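Transcriptional activator TenA-1 (Sulfolobus solfataricus P2, PDB 2QZC) is a putative thiaminase of the TenA family with a heme oxygenase-like fold, and probably acts on thiamin or related pyrimidine compounds. Local coordinates at residues E17-Y22 and C137-S142; V23-I28 and F202-L207; L45-K50 and G107-N112; V52-R57 and Y115-Y120. All blocks are in the same frame, centred on the assembly; numbering follows the deposited sequence. Where two conformers were deposited one is given.

From the N terminus, residues 17-22 open contact 1, which closes on helix 127-148 after 114 residues. The chain goes straight on into 23-28. Contact 2 starts there and closes on helix 186-208 after 173 residues, the longest loop of the four. Contacts 1 and 2 cross along the chain. Contacts 3 and 4 both join helix 38-63 to helix 110-125, closing loops of 56 and 57 residues. They also cross each other, and both are nested inside the loops closed by contacts 1 and 2. Trp203 NE1 reaches Tyr22 O between contacts 1 and 2, Tyr108 OH meets Asp54 between 3 and 4, and Phe202 packs on Gln47 between 2 and 3.

Contact 1. Residues E17-Y22 and C137-S142; sequences ELWNKY and CMFGYS
This is a buried aromatic contact in the all-helical, heme oxygenase-like fold, in which the short helix 18-23 sets two rings against helix 127-148. The axes of 18-22 and 137-142 come within 11.5 Å and cross at -62°. At that spacing the gap is filled by long side chains. Trp19 and Tyr22 supply them, both with CG anti to the backbone N. Both rings come up to Gly140, Trp19 CH2 at 4.1 Å and Tyr22 OH at 3.5 Å from Gly140 CA. A CB on residue 140 would sit only 2.2 Å from Tyr22 OH, so the lack of a side chain makes room for the phenol. Tyr22 OH also meets the ring edge of Tyr141, 3.4 Å from CD1 and in the plane of that ring. It is hydrogen-bonded to Pro136 O, which holds the hydroxyl at that end. Trp19 CZ2 touches the Phe139 ring edge at CD2, 4.0 Å away, and the two side chains cross at about a right angle. Within the segment, Tyr22 CD2 lies 3.8 Å above the Trp19 ring plane, toward its rim. An alanine at Tyr22 would remove the phenol and its bond to Pro136 O, and would probably leave helix 18-23 less firmly packed against Gly140 and Tyr141. Cys137 and Tyr141 lie next to bound glycerol and imidazole, probably from the crystallisation liquor, which may mark a pocket. Helix 6-14 packs on Trp19 and Phe139, helix 166-179 meets Met138 and Phe139, and Glu199 of helix 186-208 touches Tyr22, Cys137 and Tyr141.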
# COMPACT_ATOMS: atom_id res chain seq x y z
N GLU A 17 -31.40 10.06 8.12
CA GLU A 17 -31.50 9.35 9.39
C GLU A 17 -30.57 8.14 9.54
O GLU A 17 -30.38 7.65 10.66
CB GLU A 17 -32.95 8.93 9.67
CG GLU A 17 -33.89 10.13 9.87
N LEU A 18 -29.99 7.65 8.44
CA LEU A 18 -29.10 6.50 8.54
C LEU A 18 -27.85 6.79 9.34
O LEU A 18 -27.29 5.88 9.94
CB LEU A 18 -28.68 6.00 7.14
CG LEU A 18 -29.75 5.41 6.25
CD1 LEU A 18 -29.22 5.15 4.81
CD2 LEU A 18 -30.30 4.11 6.87
N TRP A 19 -27.36 8.04 9.33
CA TRP A 19 -26.13 8.35 10.02
C TRP A 19 -26.21 8.06 11.50
O TRP A 19 -25.34 7.37 12.04
CB TRP A 19 -25.64 9.77 9.75
CG TRP A 19 -24.23 9.97 10.25
CD1 TRP A 19 -23.84 10.71 11.32
CD2 TRP A 19 -23.02 9.41 9.70
NE1 TRP A 19 -22.48 10.65 11.48
CE2 TRP A 19 -21.94 9.89 10.48
CE3 TRP A 19 -22.73 8.58 8.60
CZ2 TRP A 19 -20.60 9.52 10.21
CZ3 TRP A 19 -21.41 8.24 8.33
CH2 TRP A 19 -20.37 8.69 9.11
N ASN A 20 -27.24 8.54 12.16
CA ASN A 20 -27.38 8.26 13.60
C ASN A 20 -27.73 6.80 13.87
O ASN A 20 -27.35 6.28 14.93
CB ASN A 20 -28.34 9.23 14.30
CG ASN A 20 -27.71 10.61 14.51
OD1 ASN A 20 -26.48 10.76 14.53
ND2 ASN A 20 -28.55 11.62 14.64
N LYS A 21 -28.41 6.12 12.94
CA LYS A 21 -28.65 4.67 13.09
C LYS A 21 -27.33 3.90 13.16
O LYS A 21 -27.25 2.84 13.77
CB LYS A 21 -29.54 4.11 12.00
CG LYS A 21 -31.00 4.55 12.15
CD LYS A 21 -31.89 4.02 11.07
CE LYS A 21 -33.33 4.46 11.30
NZ LYS A 21 -34.21 3.79 10.30
N TYR A 22 -26.29 4.44 12.50
CA TYR A 22 -24.94 3.89 12.51
C TYR A 22 -24.16 4.32 13.76
O TYR A 22 -23.76 3.47 14.57
CB TYR A 22 -24.22 4.32 11.21
CG TYR A 22 -22.71 4.18 11.14
CD1 TYR A 22 -22.04 3.16 11.79
CD2 TYR A 22 -21.95 5.04 10.34
CE1 TYR A 22 -20.66 3.04 11.72
CE2 TYR A 22 -20.56 4.92 10.24
CZ TYR A 22 -19.94 3.88 10.90
OH TYR A 22 -18.57 3.73 10.82
N CYS A 137 -16.73 3.81 7.33
CA CYS A 137 -16.01 3.01 8.29
C CYS A 137 -14.95 3.83 9.04
O CYS A 137 -14.89 3.84 10.27
CB CYS A 137 -15.34 1.88 7.54
SG CYS A 137 -14.24 0.99 8.50
N MSE A 138 -14.16 4.58 8.28
CA MSE A 138 -13.04 5.30 8.89
C MSE A 138 -13.47 6.49 9.70
O MSE A 138 -13.14 6.61 10.89
CB MSE A 138 -12.05 5.71 7.80
CG MSE A 138 -11.44 4.53 7.04
SE MSE A 138 -10.44 3.22 8.12
CE MSE A 138 -9.09 4.37 8.79
N PHE A 139 -14.28 7.33 9.10
CA PHE A 139 -14.74 8.56 9.76
C PHE A 139 -15.71 8.23 10.88
O PHE A 139 -15.60 8.80 11.98
CB PHE A 139 -15.38 9.54 8.75
CG PHE A 139 -15.73 10.89 9.34
CD1 PHE A 139 -14.75 11.84 9.44
CD2 PHE A 139 -17.01 11.17 9.79
CE1 PHE A 139 -15.03 13.07 9.98
CE2 PHE A 139 -17.30 12.41 10.37
CZ PHE A 139 -16.30 13.34 10.46
N GLY A 140 -16.63 7.30 10.65
CA GLY A 140 -17.60 6.94 11.64
C GLY A 140 -16.95 6.37 12.87
O GLY A 140 -17.38 6.66 13.98
N TYR A 141 -15.93 5.53 12.70
CA TYR A 141 -15.25 4.99 13.89
C TYR A 141 -14.51 6.07 14.70
O TYR A 141 -14.39 5.93 15.92
CB TYR A 141 -14.33 3.81 13.53
CG TYR A 141 -15.03 2.46 13.51
CD1 TYR A 141 -16.26 2.26 12.86
CD2 TYR A 141 -14.48 1.39 14.17
CE1 TYR A 141 -16.88 1.00 12.81
CE2 TYR A 141 -15.07 0.14 14.11
CZ TYR A 141 -16.29 -0.06 13.51
OH TYR A 141 -16.86 -1.31 13.49
N SER A 142 -14.08 7.13 14.05
CA SER A 142 -13.47 8.27 14.77
C SER A 142 -14.50 8.87 15.74
O SER A 142 -14.20 9.11 16.93
CB SER A 142 -12.99 9.32 13.78
OG SER A 142 -12.25 10.33 14.46

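Contact 2. Residues V23-I28 and F202-L207; sequences VKHEFI and FWDASL
The chain leaves one helix at Lys24 and starts the next after His25, and this turn lies against helix 186-208 with Phe27 CA 6.1 Å from Trp203 CA. His25 has CG anti to the backbone N, and its ring works at both nitrogens. His25 ND1 accepts from Phe27 N at 3.0 Å, in the ring plane, which makes His25 the side-chain N-cap of helix 26-32. His25 NE2 donates to Asp204 OD1 at 2.8 Å. That bond also lies in the ring plane, but it meets the carboxylate from above its own plane. The pattern is consistent with a neutral imidazole protonated on NE2, its rotation fixed by the two bonds. Over one face sits Trp203 CB, 3.4 Å from the His25 ring centroid, a CH-pi contact. His25, Phe27 and Trp203 form an aromatic cluster that joins the helix start to the C-terminal helix of this all-helical fold. Phe27 and the Trp203 six-membered ring are near parallel, planes 23° apart, but slid so that they barely overlap. Phe27 CD1 comes 3.3 Å from Trp203 CE3. Ile28 packs on the indole with CD1, 3.6 Å from Trp203 CZ2. Leu207 spreads its methyls, CD1 along the Glu26 chain and CD2 beside the Phe27 ring.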
# COMPACT_ATOMS: atom_id res chain seq x y z
N VAL A 23 -23.92 5.61 13.93
CA VAL A 23 -23.02 6.08 14.99
C VAL A 23 -23.64 6.11 16.38
O VAL A 23 -22.89 6.23 17.36
CB VAL A 23 -22.34 7.42 14.65
CG1 VAL A 23 -21.51 7.31 13.35
CG2 VAL A 23 -23.35 8.57 14.59
N LYS A 24 -24.96 5.99 16.46
CA LYS A 24 -25.67 5.88 17.75
C LYS A 24 -26.41 4.54 17.83
O LYS A 24 -27.41 4.40 18.55
CB LYS A 24 -26.65 7.06 17.96
CG LYS A 24 -26.00 8.41 17.91
CD LYS A 24 -27.04 9.53 18.14
CE LYS A 24 -26.35 10.90 18.34
NZ LYS A 24 -27.35 11.94 18.63
N HIS A 25 -25.89 3.51 17.14
CA HIS A 25 -26.50 2.18 17.15
C HIS A 25 -26.56 1.60 18.57
O HIS A 25 -25.69 1.88 19.39
CB HIS A 25 -25.64 1.23 16.28
CG HIS A 25 -26.33 -0.03 15.89
ND1 HIS A 25 -26.46 -1.13 16.72
CD2 HIS A 25 -26.91 -0.37 14.71
CE1 HIS A 25 -27.12 -2.07 16.07
NE2 HIS A 25 -27.41 -1.64 14.85
N GLU A 26 -27.59 0.79 18.82
CA GLU A 26 -27.75 0.04 20.08
C GLU A 26 -26.43 -0.58 20.55
O GLU A 26 -26.08 -0.51 21.73
CB GLU A 26 -28.79 -1.06 19.90
CG GLU A 26 -29.01 -1.97 21.11
CD GLU A 26 -30.08 -3.02 20.89
OE1 GLU A 26 -30.73 -3.06 19.82
OE2 GLU A 26 -30.25 -3.84 21.82
N PHE A 27 -25.69 -1.21 19.64
CA PHE A 27 -24.41 -1.84 19.96
C PHE A 27 -23.48 -0.83 20.63
O PHE A 27 -22.83 -1.14 21.63
CB PHE A 27 -23.77 -2.40 18.68
CG PHE A 27 -22.52 -3.21 18.89
CD1 PHE A 27 -21.26 -2.60 19.11
CD2 PHE A 27 -22.54 -4.59 18.80
CE1 PHE A 27 -20.09 -3.36 19.24
CE2 PHE A 27 -21.38 -5.35 18.94
CZ PHE A 27 -20.15 -4.73 19.17
N ILE A 28 -23.38 0.36 20.05
CA ILE A 28 -22.54 1.44 20.57
C ILE A 28 -23.05 1.99 21.90
O ILE A 28 -22.24 2.25 22.81
CB ILE A 28 -22.43 2.57 19.53
CG1 ILE A 28 -21.60 2.04 18.34
CG2 ILE A 28 -21.84 3.88 20.13
CD1 ILE A 28 -21.81 2.89 17.08
N PHE A 202 -23.80 -4.49 10.16
CA PHE A 202 -22.65 -5.15 10.83
C PHE A 202 -22.87 -5.20 12.35
O PHE A 202 -22.67 -6.24 12.98
CB PHE A 202 -21.35 -4.39 10.49
CG PHE A 202 -20.09 -5.19 10.67
CD1 PHE A 202 -19.49 -5.33 11.91
CD2 PHE A 202 -19.49 -5.80 9.57
CE1 PHE A 202 -18.32 -6.16 12.05
CE2 PHE A 202 -18.32 -6.54 9.71
CZ PHE A 202 -17.76 -6.73 10.95
N TRP A 203 -23.34 -4.09 12.91
CA TRP A 203 -23.64 -4.06 14.35
C TRP A 203 -24.84 -4.95 14.64
O TRP A 203 -24.85 -5.65 15.66
CB TRP A 203 -23.98 -2.66 14.82
CG TRP A 203 -23.05 -1.53 14.73
CD1 TRP A 203 -23.36 -0.29 14.23
CD2 TRP A 203 -21.71 -1.43 15.21
NE1 TRP A 203 -22.31 0.56 14.40
CE2 TRP A 203 -21.27 -0.12 14.95
CE3 TRP A 203 -20.81 -2.36 15.82
CZ2 TRP A 203 -19.96 0.34 15.26
CZ3 TRP A 203 -19.56 -1.92 16.13
CH2 TRP A 203 -19.14 -0.54 15.86
N ASP A 204 -25.88 -4.90 13.81
CA ASP A 204 -27.10 -5.76 13.91
C ASP A 204 -26.69 -7.25 13.99
O ASP A 204 -27.16 -8.05 14.82
CB ASP A 204 -28.05 -5.67 12.65
CG ASP A 204 -28.79 -4.30 12.42
OD1 ASP A 204 -28.90 -3.51 13.36
OD2 ASP A 204 -29.26 -4.03 11.23
N ALA A 205 -25.83 -7.65 13.05
CA ALA A 205 -25.40 -9.03 12.91
C ALA A 205 -24.60 -9.52 14.11
O ALA A 205 -24.67 -10.71 14.47
CB ALA A 205 -24.61 -9.21 11.61
N SER A 206 -23.87 -8.60 14.75
CA SER A 206 -23.11 -8.92 15.96
C SER A 206 -24.08 -9.07 17.14
O SER A 206 -23.94 -10.02 17.91
CB SER A 206 -22.00 -7.90 16.21
OG SER A 206 -20.91 -8.10 15.31
N LEU A 207 -25.05 -8.17 17.31
CA LEU A 207 -26.04 -8.33 18.40
C LEU A 207 -26.77 -9.68 18.32
O LEU A 207 -27.06 -10.30 19.34
CB LEU A 207 -27.02 -7.16 18.43
CG LEU A 207 -26.48 -5.80 18.83
CD1 LEU A 207 -27.57 -4.70 18.69
CD2 LEU A 207 -25.92 -5.81 20.26

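Contact 3. Residues L45-K50 and G107-N112; sequences LIQDGK and GYNLIN. With IMD (imidazole), chain C.
Gln47 and Lys50 of helix 38-63 face the loop that starts helix 110-125, tying the two helices of the heme oxygenase-like fold together. The Gln47 chain bends at chi2 (-58°), bringing its amide to the loop backbone. Gln47 NE2 donates to Gly107 O at 3.0 Å, almost straight (177°), in the plane of both groups. Gln47 OE1 takes two donors, Asn109 N at 3.0 Å and Asn112 ND2 at 2.9 Å, both from above its carbonyl plane. The Asn112 amide is turned nearly perpendicular to that of Gln47. Asn109 is the N-cap, its OD1 accepting from Asn112 N at 2.8 Å. Lys50 curls over Tyr108, with CE 3.8 Å from the ring centroid and NZ at 4.9 Å in a cation-pi contact. Lys50 NZ is also hydrogen-bonded to Thr106 O and Ile103 O, and Tyr108 OH to Asp54. An alanine at Gln47 would remove the bonds to Gly107 O, Asn109 N and Asn112 ND2, and would probably leave the helix start less well held. Asp48 points away and accepts from N3 of an imidazole, probably from the crystallisation liquor, also hydrogen-bonded to Glu199. Three bonds thus fix the rotation of the buried Gln47 amide.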
# COMPACT_ATOMS: atom_id res chain seq x y z
N LEU A 45 -15.46 -8.66 17.38
CA LEU A 45 -14.02 -8.51 17.15
C LEU A 45 -13.48 -9.51 16.15
O LEU A 45 -12.56 -9.18 15.35
CB LEU A 45 -13.20 -8.65 18.43
CG LEU A 45 -13.12 -7.40 19.28
CD1 LEU A 45 -12.21 -7.76 20.48
CD2 LEU A 45 -12.60 -6.12 18.53
N ILE A 46 -14.02 -10.73 16.17
CA ILE A 46 -13.59 -11.74 15.22
C ILE A 46 -14.03 -11.33 13.80
O ILE A 46 -13.21 -11.31 12.86
CB ILE A 46 -14.12 -13.12 15.58
CG1 ILE A 46 -13.50 -13.60 16.91
CG2 ILE A 46 -13.85 -14.13 14.47
CD1 ILE A 46 -14.28 -14.83 17.51
N GLN A 47 -15.28 -10.90 13.65
CA GLN A 47 -15.73 -10.41 12.34
C GLN A 47 -14.93 -9.20 11.89
O GLN A 47 -14.57 -9.07 10.71
CB GLN A 47 -17.23 -10.07 12.34
CG GLN A 47 -18.12 -11.28 12.46
CD GLN A 47 -17.92 -12.31 11.38
OE1 GLN A 47 -18.09 -12.01 10.19
NE2 GLN A 47 -17.50 -13.54 11.77
N ASP A 48 -14.65 -8.27 12.81
CA ASP A 48 -13.85 -7.10 12.48
C ASP A 48 -12.43 -7.49 12.05
O ASP A 48 -11.87 -6.86 11.14
CB ASP A 48 -13.85 -6.11 13.65
CG ASP A 48 -13.03 -4.89 13.39
OD1 ASP A 48 -13.45 -4.10 12.53
OD2 ASP A 48 -11.99 -4.73 14.05
N GLY A 49 -11.87 -8.53 12.66
CA GLY A 49 -10.53 -9.03 12.28
C GLY A 49 -10.48 -9.50 10.84
O GLY A 49 -9.47 -9.32 10.12
N LYS A 50 -11.57 -10.11 10.39
CA LYS A 50 -11.69 -10.55 8.99
C LYS A 50 -11.88 -9.34 8.09
O LYS A 50 -11.23 -9.21 7.04
CB LYS A 50 -12.86 -11.51 8.82
CG LYS A 50 -12.76 -12.79 9.68
CD LYS A 50 -13.79 -13.83 9.30
CE LYS A 50 -13.47 -14.58 8.02
NZ LYS A 50 -12.25 -15.44 8.17
N GLY A 107 -15.88 -18.25 9.82
CA GLY A 107 -16.38 -17.73 8.55
C GLY A 107 -16.89 -16.31 8.69
O GLY A 107 -16.95 -15.74 9.78
N TYR A 108 -17.23 -15.72 7.57
CA TYR A 108 -17.87 -14.42 7.58
C TYR A 108 -19.37 -14.60 7.83
O TYR A 108 -19.97 -15.57 7.37
CB TYR A 108 -17.80 -13.77 6.20
CG TYR A 108 -16.44 -13.41 5.63
CD1 TYR A 108 -15.76 -14.33 4.85
CD2 TYR A 108 -15.86 -12.17 5.83
CE1 TYR A 108 -14.55 -14.01 4.25
CE2 TYR A 108 -14.64 -11.84 5.27
CZ TYR A 108 -14.00 -12.76 4.47
OH TYR A 108 -12.80 -12.47 3.86
N ASN A 109 -19.99 -13.66 8.54
CA ASN A 109 -21.45 -13.58 8.46
C ASN A 109 -21.83 -12.92 7.11
O ASN A 109 -20.97 -12.39 6.37
CB ASN A 109 -22.09 -12.93 9.67
CG ASN A 109 -21.73 -11.47 9.89
OD1 ASN A 109 -21.55 -10.72 8.94
ND2 ASN A 109 -21.64 -11.06 11.18
N LEU A 110 -23.10 -13.00 6.74
CA LEU A 110 -23.52 -12.53 5.42
C LEU A 110 -23.22 -11.04 5.24
O LEU A 110 -22.73 -10.64 4.17
CB LEU A 110 -25.02 -12.77 5.22
CG LEU A 110 -25.65 -12.23 3.93
CD1 LEU A 110 -24.94 -12.75 2.70
CD2 LEU A 110 -27.15 -12.56 3.85
N ILE A 111 -23.50 -10.22 6.25
CA ILE A 111 -23.28 -8.80 6.11
C ILE A 111 -21.80 -8.46 5.92
O ILE A 111 -21.45 -7.64 5.06
CB ILE A 111 -23.84 -8.03 7.31
CG1 ILE A 111 -25.34 -8.22 7.45
CG2 ILE A 111 -23.56 -6.51 7.16
CD1 ILE A 111 -26.17 -7.73 6.25
N ASN A 112 -20.92 -9.11 6.69
CA ASN A 112 -19.47 -8.88 6.55
C ASN A 112 -18.99 -9.32 5.17
O ASN A 112 -18.19 -8.67 4.48
CB ASN A 112 -18.76 -9.63 7.66
CG ASN A 112 -17.31 -9.26 7.84
OD1 ASN A 112 -16.83 -8.30 7.23
ND2 ASN A 112 -16.63 -10.03 8.72
N1 IMD C . -16.67 -1.56 9.94
C2 IMD C . -15.56 -1.57 10.65
N3 IMD C . -15.37 -2.81 11.06
C4 IMD C . -16.34 -3.59 10.57
C5 IMD C . -17.18 -2.79 9.84

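Contact 4. Residues V52-R57 and Y115-Y120; sequences VEDMLR and YTRHLY
Hydrogen bonding centres on Asp54, which points at the neighbouring helix. Its CG is anti to the carbonyl carbon, chi1 -73°. Tyr120 OH donates to Asp54 OD1 at 2.6 Å, on the anti lone pair. The oxygen lies in the plane of the phenol ring at its edge, and carboxylate and ring are turned 70° apart. A water gives Asp54 OD1 a second bond at 2.8 Å and accepts weakly from Arg117 NH1. Asp54 OD2 takes the Tyr108 hydroxyl as a hydrogen-bond partner. On the second helix, Arg117 NH1 donates to Thr116 OG1, whose hydroxyl lies in hydrogen-bonding range of both Asn112 O and Tyr113 O.

Salt bridges are of two kinds. Asp54 OD2 and Arg117 NH1 form a long one across the contact at 4.0 Å. Within its own helix, Arg57 makes a salt bridge to Glu53, gripping Glu53 OE2 side-on with NE and NH2, the latter at 3.0 Å. Glu53 OE1 pairs with Arg100, and Arg57 NH1 donates to Gly66 O and Ser64 O of the second subunit, which carries this helix face into the dimer interface.

The two segments belong to the helix 38-63 and helix 110-125 pair of the heme oxygenase-like bundle. Here they run nearly parallel, 8° apart, with axes 9.2 Å from each other.

Van der Waals contacts fill the rest. Thr116 CG2 lies 3.6 Å from Asp54 OD2, beside the carboxylate. Arg57 lies alongside Tyr120, its CD 3.5 Å from Tyr120 OH. Met55, a selenomethionine in the crystal, and Leu119 make an apolar pair and also lie side by side, Met55 CG to Leu119 CD1 at 4.1 Å.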
# COMPACT_ATOMS: atom_id res chain seq x y z
N VAL A 52 -11.10 -6.12 8.49
CA VAL A 52 -9.95 -5.19 8.39
C VAL A 52 -8.91 -5.68 7.41
O VAL A 52 -8.33 -4.87 6.66
CB VAL A 52 -9.31 -4.89 9.75
CG1 VAL A 52 -7.95 -4.18 9.62
CG2 VAL A 52 -10.27 -4.04 10.55
N GLU A 53 -8.67 -6.98 7.36
CA GLU A 53 -7.69 -7.49 6.40
C GLU A 53 -8.20 -7.26 4.96
O GLU A 53 -7.45 -6.85 4.06
CB GLU A 53 -7.37 -8.97 6.64
CG GLU A 53 -6.27 -9.44 5.67
CD GLU A 53 -5.89 -10.90 5.81
OE1 GLU A 53 -6.10 -11.46 6.89
OE2 GLU A 53 -5.37 -11.48 4.83
N ASP A 54 -9.47 -7.57 4.70
CA ASP A 54 -10.02 -7.31 3.36
C ASP A 54 -10.05 -5.82 3.03
O ASP A 54 -9.79 -5.42 1.89
CB ASP A 54 -11.45 -7.88 3.27
CG ASP A 54 -11.49 -9.38 3.18
OD1 ASP A 54 -10.72 -9.96 2.38
OD2 ASP A 54 -12.36 -9.97 3.86
N MSE A 55 -10.38 -4.99 4.00
CA MSE A 55 -10.37 -3.51 3.84
C MSE A 55 -8.97 -3.02 3.43
O MSE A 55 -8.84 -2.18 2.53
CB MSE A 55 -10.79 -2.85 5.15
CG MSE A 55 -10.95 -1.40 5.12
SE MSE A 55 -10.78 -0.60 6.92
CE MSE A 55 -8.87 -0.70 7.10
N LEU A 56 -7.94 -3.56 4.06
CA LEU A 56 -6.56 -3.18 3.73
C LEU A 56 -6.21 -3.64 2.33
O LEU A 56 -5.57 -2.89 1.54
CB LEU A 56 -5.58 -3.75 4.73
CG LEU A 56 -5.61 -3.15 6.12
CD1 LEU A 56 -4.78 -3.97 7.08
CD2 LEU A 56 -5.10 -1.73 6.11
N ARG A 57 -6.61 -4.88 1.97
CA ARG A 57 -6.34 -5.34 0.61
C ARG A 57 -7.02 -4.47 -0.44
O ARG A 57 -6.44 -4.10 -1.49
CB ARG A 57 -6.70 -6.81 0.46
CG ARG A 57 -5.80 -7.73 1.29
CD ARG A 57 -6.25 -9.17 1.11
NE ARG A 57 -5.50 -10.12 1.93
CZ ARG A 57 -4.29 -10.62 1.61
NH1 ARG A 57 -3.70 -10.27 0.51
NH2 ARG A 57 -3.69 -11.50 2.40
N TYR A 115 -20.17 -6.74 2.67
CA TYR A 115 -19.50 -5.46 2.89
C TYR A 115 -18.08 -5.50 2.33
O TYR A 115 -17.62 -4.58 1.60
CB TYR A 115 -19.54 -5.10 4.35
CG TYR A 115 -19.16 -3.67 4.75
CD1 TYR A 115 -18.87 -2.65 3.84
CD2 TYR A 115 -19.22 -3.33 6.11
CE1 TYR A 115 -18.57 -1.35 4.26
CE2 TYR A 115 -18.95 -2.03 6.53
CZ TYR A 115 -18.62 -1.03 5.60
OH TYR A 115 -18.33 0.24 6.04
N THR A 116 -17.37 -6.58 2.67
CA THR A 116 -16.02 -6.72 2.12
C THR A 116 -16.04 -6.80 0.59
O THR A 116 -15.20 -6.19 -0.07
CB THR A 116 -15.25 -7.88 2.76
OG1 THR A 116 -15.92 -9.11 2.47
CG2 THR A 116 -15.04 -7.67 4.26
N ARG A 117 -16.97 -7.57 0.01
CA ARG A 117 -17.04 -7.65 -1.45
C ARG A 117 -17.41 -6.32 -2.10
O ARG A 117 -16.96 -6.02 -3.23
CB ARG A 117 -17.91 -8.84 -1.91
CG ARG A 117 -17.16 -10.14 -2.01
CD ARG A 117 -16.45 -10.56 -0.75
NE ARG A 117 -15.76 -11.83 -0.92
CZ ARG A 117 -14.87 -12.32 -0.06
NH1 ARG A 117 -14.55 -11.68 1.05
NH2 ARG A 117 -14.34 -13.50 -0.31
N HIS A 118 -18.20 -5.51 -1.41
CA HIS A 118 -18.55 -4.12 -1.83
C HIS A 118 -17.26 -3.27 -1.95
O HIS A 118 -17.02 -2.60 -2.95
CB HIS A 118 -19.52 -3.56 -0.77
CG HIS A 118 -19.80 -2.09 -0.81
ND1 HIS A 118 -20.60 -1.48 -1.76
CD2 HIS A 118 -19.48 -1.13 0.09
CE1 HIS A 118 -20.74 -0.20 -1.43
NE2 HIS A 118 -20.09 0.03 -0.31
N LEU A 119 -16.40 -3.31 -0.92
CA LEU A 119 -15.13 -2.55 -0.95
C LEU A 119 -14.25 -3.02 -2.10
O LEU A 119 -13.67 -2.21 -2.80
CB LEU A 119 -14.38 -2.63 0.38
CG LEU A 119 -15.12 -2.03 1.57
CD1 LEU A 119 -14.23 -2.21 2.82
CD2 LEU A 119 -15.44 -0.55 1.36
N TYR A 120 -14.12 -4.36 -2.27
CA TYR A 120 -13.31 -4.84 -3.38
C TYR A 120 -13.84 -4.39 -4.73
O TYR A 120 -13.04 -4.08 -5.65
CB TYR A 120 -13.18 -6.38 -3.36
CG TYR A 120 -12.24 -6.99 -2.34
CD1 TYR A 120 -10.88 -6.83 -2.48
CD2 TYR A 120 -12.70 -7.77 -1.26
CE1 TYR A 120 -10.01 -7.44 -1.61
CE2 TYR A 120 -11.83 -8.39 -0.39
CZ TYR A 120 -10.47 -8.17 -0.53
OH TYR A 120 -9.61 -8.81 0.33
O HOH W 1 -11.38 -12.28 0.99